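Local atomic coordinates of cell wall binding protein cwp8 (PDB entry 5J6Q), a protein that probably anchors itself non-covalently to the Clostridium difficile cell wall through its CWB2 module, as a surface protein associated with the S-layer. Residues L63-L69 / V180-N184; A192-G198 / L267-L271. Residues are numbered along the deposited sequence.

Contact 1. Residues L63-L69 / V180-N184; sequences LTEGQSL and VTVKN
A turn leads into strand 68-75, which lies between strands 178-183 and 41-45 of a mixed sheet and runs antiparallel to both. Ser68 and Lys183 form a non-hydrogen-bonded pair, with CA atoms 4.3 Å apart. Leu69 and Val182 form the next, hydrogen-bonded pair: Leu69 N to Val182 O is 3.0 Å, and Val182 N to Leu69 O is 2.9 Å. On the other side of the Ser68-Lys183 pair, toward the turn, Asn184 N donates to Gln67 O at 3.2 Å. Thr64 to Gln67 make the type II beta turn, closed by Gln67 N to Thr64 O at 2.9 Å. Gly66 is its third residue, at phi 93°, psi -34°, where positive phi favours glycine and a CB would strike the preceding carbonyl. Gly66 N donates to Asn184 O at 3.0 Å. The t rotamer of Asn184 brings ND2 to Leu63 O at 3.0 Å. The Gln67 side chain folds back, and its OE1 accepts Thr64 N at 2.9 Å and, weakly, Thr64 OG1 at 3.0 Å. Leu69 and Val182 share one face of the sheet, with Leu69 CD1 3.8 Å from Val182 CB. Leu63 CD1 lies 4.2 Å from Val182 CG1. Leu15 and Ile60 also pack on Val182. Lys183 bonds through its backbone to strand 5-8. Asn184 thus uses backbone N, backbone O and side-chain amide, fixing the turn to the strand end mainly by polar bonds.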
loop_
_atom_site.group_PDB
_atom_site.type_symbol
_atom_site.label_atom_id
_atom_site.label_comp_id
_atom_site.label_asym_id
_atom_site.label_seq_id
_atom_site.Cartn_x
_atom_site.Cartn_y
_atom_site.Cartn_z
ATOM N N LEU A 63 2.947 -17.456 24.185
ATOM C CA LEU A 63 3.392 -17.299 22.804
ATOM C C LEU A 63 4.454 -16.165 22.638
ATOM O O LEU A 63 4.183 -15.021 23.042
ATOM C CB LEU A 63 2.188 -16.957 21.944
ATOM C CG LEU A 63 1.294 -18.085 21.633
ATOM C CD1 LEU A 63 0.127 -17.492 20.806
ATOM C CD2 LEU A 63 2.057 -19.224 20.831
ATOM N N THR A 64 5.717 -16.477 22.145
ATOM C CA THR A 64 6.611 -15.320 21.923
ATOM C C THR A 64 6.313 -14.639 20.536
ATOM O O THR A 64 5.484 -15.132 19.759
ATOM C CB THR A 64 8.098 -15.638 22.003
ATOM O OG1 THR A 64 8.409 -16.722 21.127
ATOM C CG2 THR A 64 8.508 -15.923 23.388
ATOM N N GLU A 65 6.985 -13.471 20.245
ATOM C CA GLU A 65 6.809 -12.721 18.995
ATOM C C GLU A 65 6.852 -13.600 17.782
ATOM O O GLU A 65 7.794 -14.368 17.621
ATOM C CB GLU A 65 7.887 -11.640 18.859
ATOM C CG GLU A 65 7.787 -10.574 19.942
ATOM C CD GLU A 65 9.143 -9.996 20.283
ATOM O OE1 GLU A 65 9.342 -8.784 20.009
ATOM O OE2 GLU A 65 10.006 -10.759 20.816
ATOM N N GLY A 66 5.825 -13.532 16.955
ATOM C CA GLY A 66 5.827 -14.349 15.747
ATOM C C GLY A 66 5.148 -15.701 15.893
ATOM O O GLY A 66 4.526 -16.195 14.955
ATOM N N GLN A 67 5.254 -16.307 17.087
ATOM C CA GLN A 67 4.650 -17.632 17.338
ATOM C C GLN A 67 3.133 -17.608 17.267
ATOM O O GLN A 67 2.476 -16.614 17.596
ATOM C CB GLN A 67 5.094 -18.146 18.725
ATOM C CG GLN A 67 6.567 -18.563 18.739
ATOM C CD GLN A 67 6.874 -19.406 19.963
ATOM O OE1 GLN A 67 6.482 -19.068 21.110
ATOM N NE2 GLN A 67 7.567 -20.521 19.751
ATOM N N SER A 68 2.570 -18.701 16.882
ATOM C CA SER A 68 1.133 -18.791 16.799
ATOM C C SER A 68 0.684 -20.193 17.263
ATOM O O SER A 68 1.533 -21.099 17.419
ATOM C CB SER A 68 0.708 -18.474 15.359
ATOM O OG SER A 68 0.834 -19.565 14.461
ATOM N N LEU A 69 -0.653 -20.385 17.499
ATOM C CA LEU A 69 -1.153 -21.705 17.863
ATOM C C LEU A 69 -2.552 -21.764 17.274
ATOM O O LEU A 69 -3.130 -20.691 16.981
ATOM C CB LEU A 69 -1.195 -21.926 19.411
ATOM C CG LEU A 69 -1.960 -20.815 20.212
ATOM C CD1 LEU A 69 -3.480 -20.870 20.002
ATOM C CD2 LEU A 69 -1.664 -20.987 21.781
ATOM N N VAL A 180 -9.237 -21.286 14.781
ATOM C CA VAL A 180 -8.947 -19.929 15.039
ATOM C C VAL A 180 -7.472 -19.918 15.303
ATOM O O VAL A 180 -6.956 -20.651 16.179
ATOM C CB VAL A 180 -9.752 -19.423 16.276
ATOM C CG1 VAL A 180 -9.419 -17.964 16.560
ATOM C CG2 VAL A 180 -11.262 -19.637 16.063
ATOM N N THR A 181 -6.787 -19.083 14.621
ATOM C CA THR A 181 -5.346 -19.056 14.806
ATOM C C THR A 181 -5.100 -17.928 15.635
ATOM O O THR A 181 -5.732 -16.898 15.386
ATOM C CB THR A 181 -4.671 -18.938 13.417
ATOM O OG1 THR A 181 -5.128 -20.078 12.648
ATOM C CG2 THR A 181 -3.163 -18.867 13.516
ATOM N N VAL A 182 -4.230 -18.074 16.650
ATOM C CA VAL A 182 -3.946 -16.958 17.542
ATOM C C VAL A 182 -2.504 -16.637 17.384
ATOM O O VAL A 182 -1.684 -17.560 17.516
ATOM C CB VAL A 182 -4.277 -17.269 19.056
ATOM C CG1 VAL A 182 -3.778 -16.134 19.915
ATOM C CG2 VAL A 182 -5.797 -17.422 19.258
ATOM N N LYS A 183 -2.177 -15.326 17.120
ATOM C CA LYS A 183 -0.797 -14.929 16.857
ATOM C C LYS A 183 -0.311 -13.832 17.723
ATOM O O LYS A 183 -1.027 -12.842 17.914
ATOM C CB LYS A 183 -0.616 -14.376 15.399
ATOM C CG LYS A 183 -1.221 -15.170 14.280
ATOM C CD LYS A 183 -0.722 -14.569 12.915
ATOM C CE LYS A 183 -1.229 -15.309 11.692
ATOM N NZ LYS A 183 -1.004 -14.532 10.412
ATOM N N ASN A 184 0.900 -13.960 18.258
ATOM C CA ASN A 184 1.394 -12.811 18.984
ATOM C C ASN A 184 2.069 -11.904 17.885
ATOM O O ASN A 184 3.236 -12.054 17.534
ATOM C CB ASN A 184 2.327 -13.231 20.046
ATOM C CG ASN A 184 3.018 -12.099 20.738
ATOM O OD1 ASN A 184 2.905 -10.941 20.335
ATOM N ND2 ASN A 184 3.791 -12.356 21.802
#

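Contact 2. Residues A192-G198 / L267-L271; sequences AEELFDG and LVRDL
Leu267, Phe196 and Leu271 make up most of this buried apolar contact. Residues 267-271 are helical. Residues 192-195 have helical backbone angles, and the chain then extends at Phe196 (phi -161°, psi 130°). The CA atoms of Ala192 and Val268 are 6.4 Å apart, those of Phe196 and Leu271 6.5 Å, and those of Gly198 and Leu267 5.4 Å. Phe196, with chi1 t, lays one ring face over Leu271 CA; its CD2 is 3.6 Å from Leu271 CB. Leu267, also chi1 t, places CD1 4.1 Å from Ala192 CB and CD2 3.5 Å from Gly198 N. Leu271 CD2 is 4.3 Å from both Ala192 CB and Leu195 CB. Glu193 OE2 passes 3.9 Å from Leu267 CG and is hydrogen-bonded to Ser262. The contact thus packs the loop after strand 186-191 against helix 265-280. Phe244 of strand 242-249 touches Leu271, while Leu195 reaches Val260 of strand 256-262 and Leu204 and Ile208 of helix 203-213.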
loop_
_atom_site.group_PDB
_atom_site.type_symbol
_atom_site.label_atom_id
_atom_site.label_comp_id
_atom_site.label_asym_id
_atom_site.label_seq_id
_atom_site.Cartn_x
_atom_site.Cartn_y
_atom_site.Cartn_z
ATOM N N ALA A 192 -7.093 -2.814 -0.517
ATOM C CA ALA A 192 -5.844 -2.628 -1.241
ATOM C C ALA A 192 -5.716 -1.134 -1.592
ATOM O O ALA A 192 -4.605 -0.610 -1.621
ATOM C CB ALA A 192 -5.876 -3.461 -2.498
ATOM N N GLU A 193 -6.873 -0.448 -1.806
ATOM C CA GLU A 193 -6.901 0.954 -2.171
ATOM C C GLU A 193 -6.213 1.865 -1.144
ATOM O O GLU A 193 -5.519 2.797 -1.538
ATOM C CB GLU A 193 -8.345 1.404 -2.384
ATOM C CG GLU A 193 -8.877 1.036 -3.770
ATOM C CD GLU A 193 -9.265 -0.450 -3.909
ATOM O OE1 GLU A 193 -9.231 -1.188 -2.901
ATOM O OE2 GLU A 193 -9.616 -0.872 -5.028
ATOM N N GLU A 194 -6.394 1.583 0.163
ATOM C CA GLU A 194 -5.815 2.341 1.245
ATOM C C GLU A 194 -4.308 2.411 1.077
ATOM O O GLU A 194 -3.676 3.357 1.567
ATOM C CB GLU A 194 -6.085 1.673 2.621
ATOM C CG GLU A 194 -7.517 1.775 3.111
ATOM C CD GLU A 194 -7.719 1.011 4.419
ATOM O OE1 GLU A 194 -6.942 1.257 5.393
ATOM O OE2 GLU A 194 -8.652 0.163 4.470
ATOM N N LEU A 195 -3.730 1.373 0.473
ATOM C CA LEU A 195 -2.282 1.313 0.232
ATOM C C LEU A 195 -1.768 1.779 -1.219
ATOM O O LEU A 195 -0.630 2.148 -1.373
ATOM C CB LEU A 195 -1.836 -0.153 0.360
ATOM C CG LEU A 195 -2.016 -0.809 1.753
ATOM C CD1 LEU A 195 -1.124 -2.122 1.777
ATOM C CD2 LEU A 195 -1.499 0.142 2.923
ATOM N N PHE A 196 -2.619 1.754 -2.226
ATOM C CA PHE A 196 -2.181 1.943 -3.585
ATOM C C PHE A 196 -3.374 2.330 -4.378
ATOM O O PHE A 196 -4.401 1.663 -4.286
ATOM C CB PHE A 196 -1.541 0.610 -4.025
ATOM C CG PHE A 196 -1.129 0.479 -5.486
ATOM C CD1 PHE A 196 -0.003 1.130 -5.966
ATOM C CD2 PHE A 196 -1.850 -0.352 -6.357
ATOM C CE1 PHE A 196 0.410 0.958 -7.299
ATOM C CE2 PHE A 196 -1.446 -0.531 -7.673
ATOM C CZ PHE A 196 -0.311 0.126 -8.140
ATOM N N ASP A 197 -3.285 3.422 -5.178
ATOM C CA ASP A 197 -4.478 3.902 -5.902
ATOM C C ASP A 197 -4.658 3.339 -7.320
ATOM O O ASP A 197 -5.553 3.786 -7.997
ATOM C CB ASP A 197 -4.434 5.459 -6.027
ATOM C CG ASP A 197 -3.249 6.033 -6.913
ATOM O OD1 ASP A 197 -2.587 5.236 -7.679
ATOM O OD2 ASP A 197 -3.004 7.243 -6.858
ATOM N N GLY A 198 -3.828 2.424 -7.758
ATOM C CA GLY A 198 -3.854 2.013 -9.168
ATOM C C GLY A 198 -2.454 2.130 -9.825
ATOM O O GLY A 198 -2.029 1.291 -10.618
ATOM N N LEU A 267 -5.839 -3.917 -9.494
ATOM C CA LEU A 267 -5.226 -3.166 -8.381
ATOM C C LEU A 267 -4.341 -4.097 -7.540
ATOM O O LEU A 267 -3.147 -3.797 -7.320
ATOM C CB LEU A 267 -6.378 -2.614 -7.522
ATOM C CG LEU A 267 -6.112 -1.414 -6.572
ATOM C CD1 LEU A 267 -4.785 -1.505 -5.923
ATOM C CD2 LEU A 267 -6.236 -0.099 -7.321
ATOM N N VAL A 268 -4.930 -5.270 -7.108
ATOM C CA VAL A 268 -4.216 -6.200 -6.244
ATOM C C VAL A 268 -3.052 -6.838 -6.912
ATOM O O VAL A 268 -1.984 -6.999 -6.265
ATOM C CB VAL A 268 -5.159 -7.327 -5.679
ATOM C CG1 VAL A 268 -4.390 -8.184 -4.703
ATOM C CG2 VAL A 268 -6.388 -6.725 -4.983
ATOM N N ARG A 269 -3.233 -7.263 -8.167
ATOM C CA ARG A 269 -2.113 -7.897 -8.860
ATOM C C ARG A 269 -0.988 -6.819 -8.979
ATOM O O ARG A 269 0.176 -7.078 -8.719
ATOM C CB ARG A 269 -2.544 -8.348 -10.288
ATOM C CG ARG A 269 -2.502 -9.849 -10.581
ATOM C CD ARG A 269 -2.987 -10.128 -12.011
ATOM N NE ARG A 269 -4.447 -10.218 -12.057
ATOM C CZ ARG A 269 -5.220 -9.436 -12.809
ATOM N NH1 ARG A 269 -6.547 -9.569 -12.773
ATOM N NH2 ARG A 269 -4.675 -8.520 -13.605
ATOM N N ASP A 270 -1.388 -5.613 -9.370
ATOM C CA ASP A 270 -0.451 -4.494 -9.578
ATOM C C ASP A 270 0.290 -4.138 -8.293
ATOM O O ASP A 270 1.556 -4.101 -8.250
ATOM C CB ASP A 270 -1.253 -3.330 -10.167
ATOM C CG ASP A 270 -1.504 -3.603 -11.632
ATOM O OD1 ASP A 270 -0.908 -4.563 -12.166
ATOM O OD2 ASP A 270 -2.287 -2.870 -12.248
ATOM N N LEU A 271 -0.498 -4.003 -7.201
ATOM C CA LEU A 271 0.080 -3.718 -5.898
ATOM C C LEU A 271 1.001 -4.811 -5.495
ATOM O O LEU A 271 2.084 -4.577 -4.914
ATOM C CB LEU A 271 -1.043 -3.560 -4.828
ATOM C CG LEU A 271 -0.480 -3.642 -3.404
ATOM C CD1 LEU A 271 0.472 -2.490 -3.182
ATOM C CD2 LEU A 271 -1.581 -3.540 -2.348
#

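How the contacts relate
The two contacts follow one another along the chain: contact 1 closes at Asn184 and contact 2 opens at Ala192. Strand 186-191 spans the short gap. Their centres are 28 Å apart, and the nearest atoms are about 15 Å apart, so they do not touch. They belong to different sheets. Contact 1 joins two strands of the mixed sheet that also holds strand 5-8. Contact 2 packs beside the sheet of strands 186-191, 256-262, 242-249 and 217-224, within Cwp8 domain 3. The chain passes from the first sheet into the second just after Asn184. Lys254 and Pro255, in the loop before strand 256-262, touch contact 1, so the regions of the two sheets also meet at contact 1.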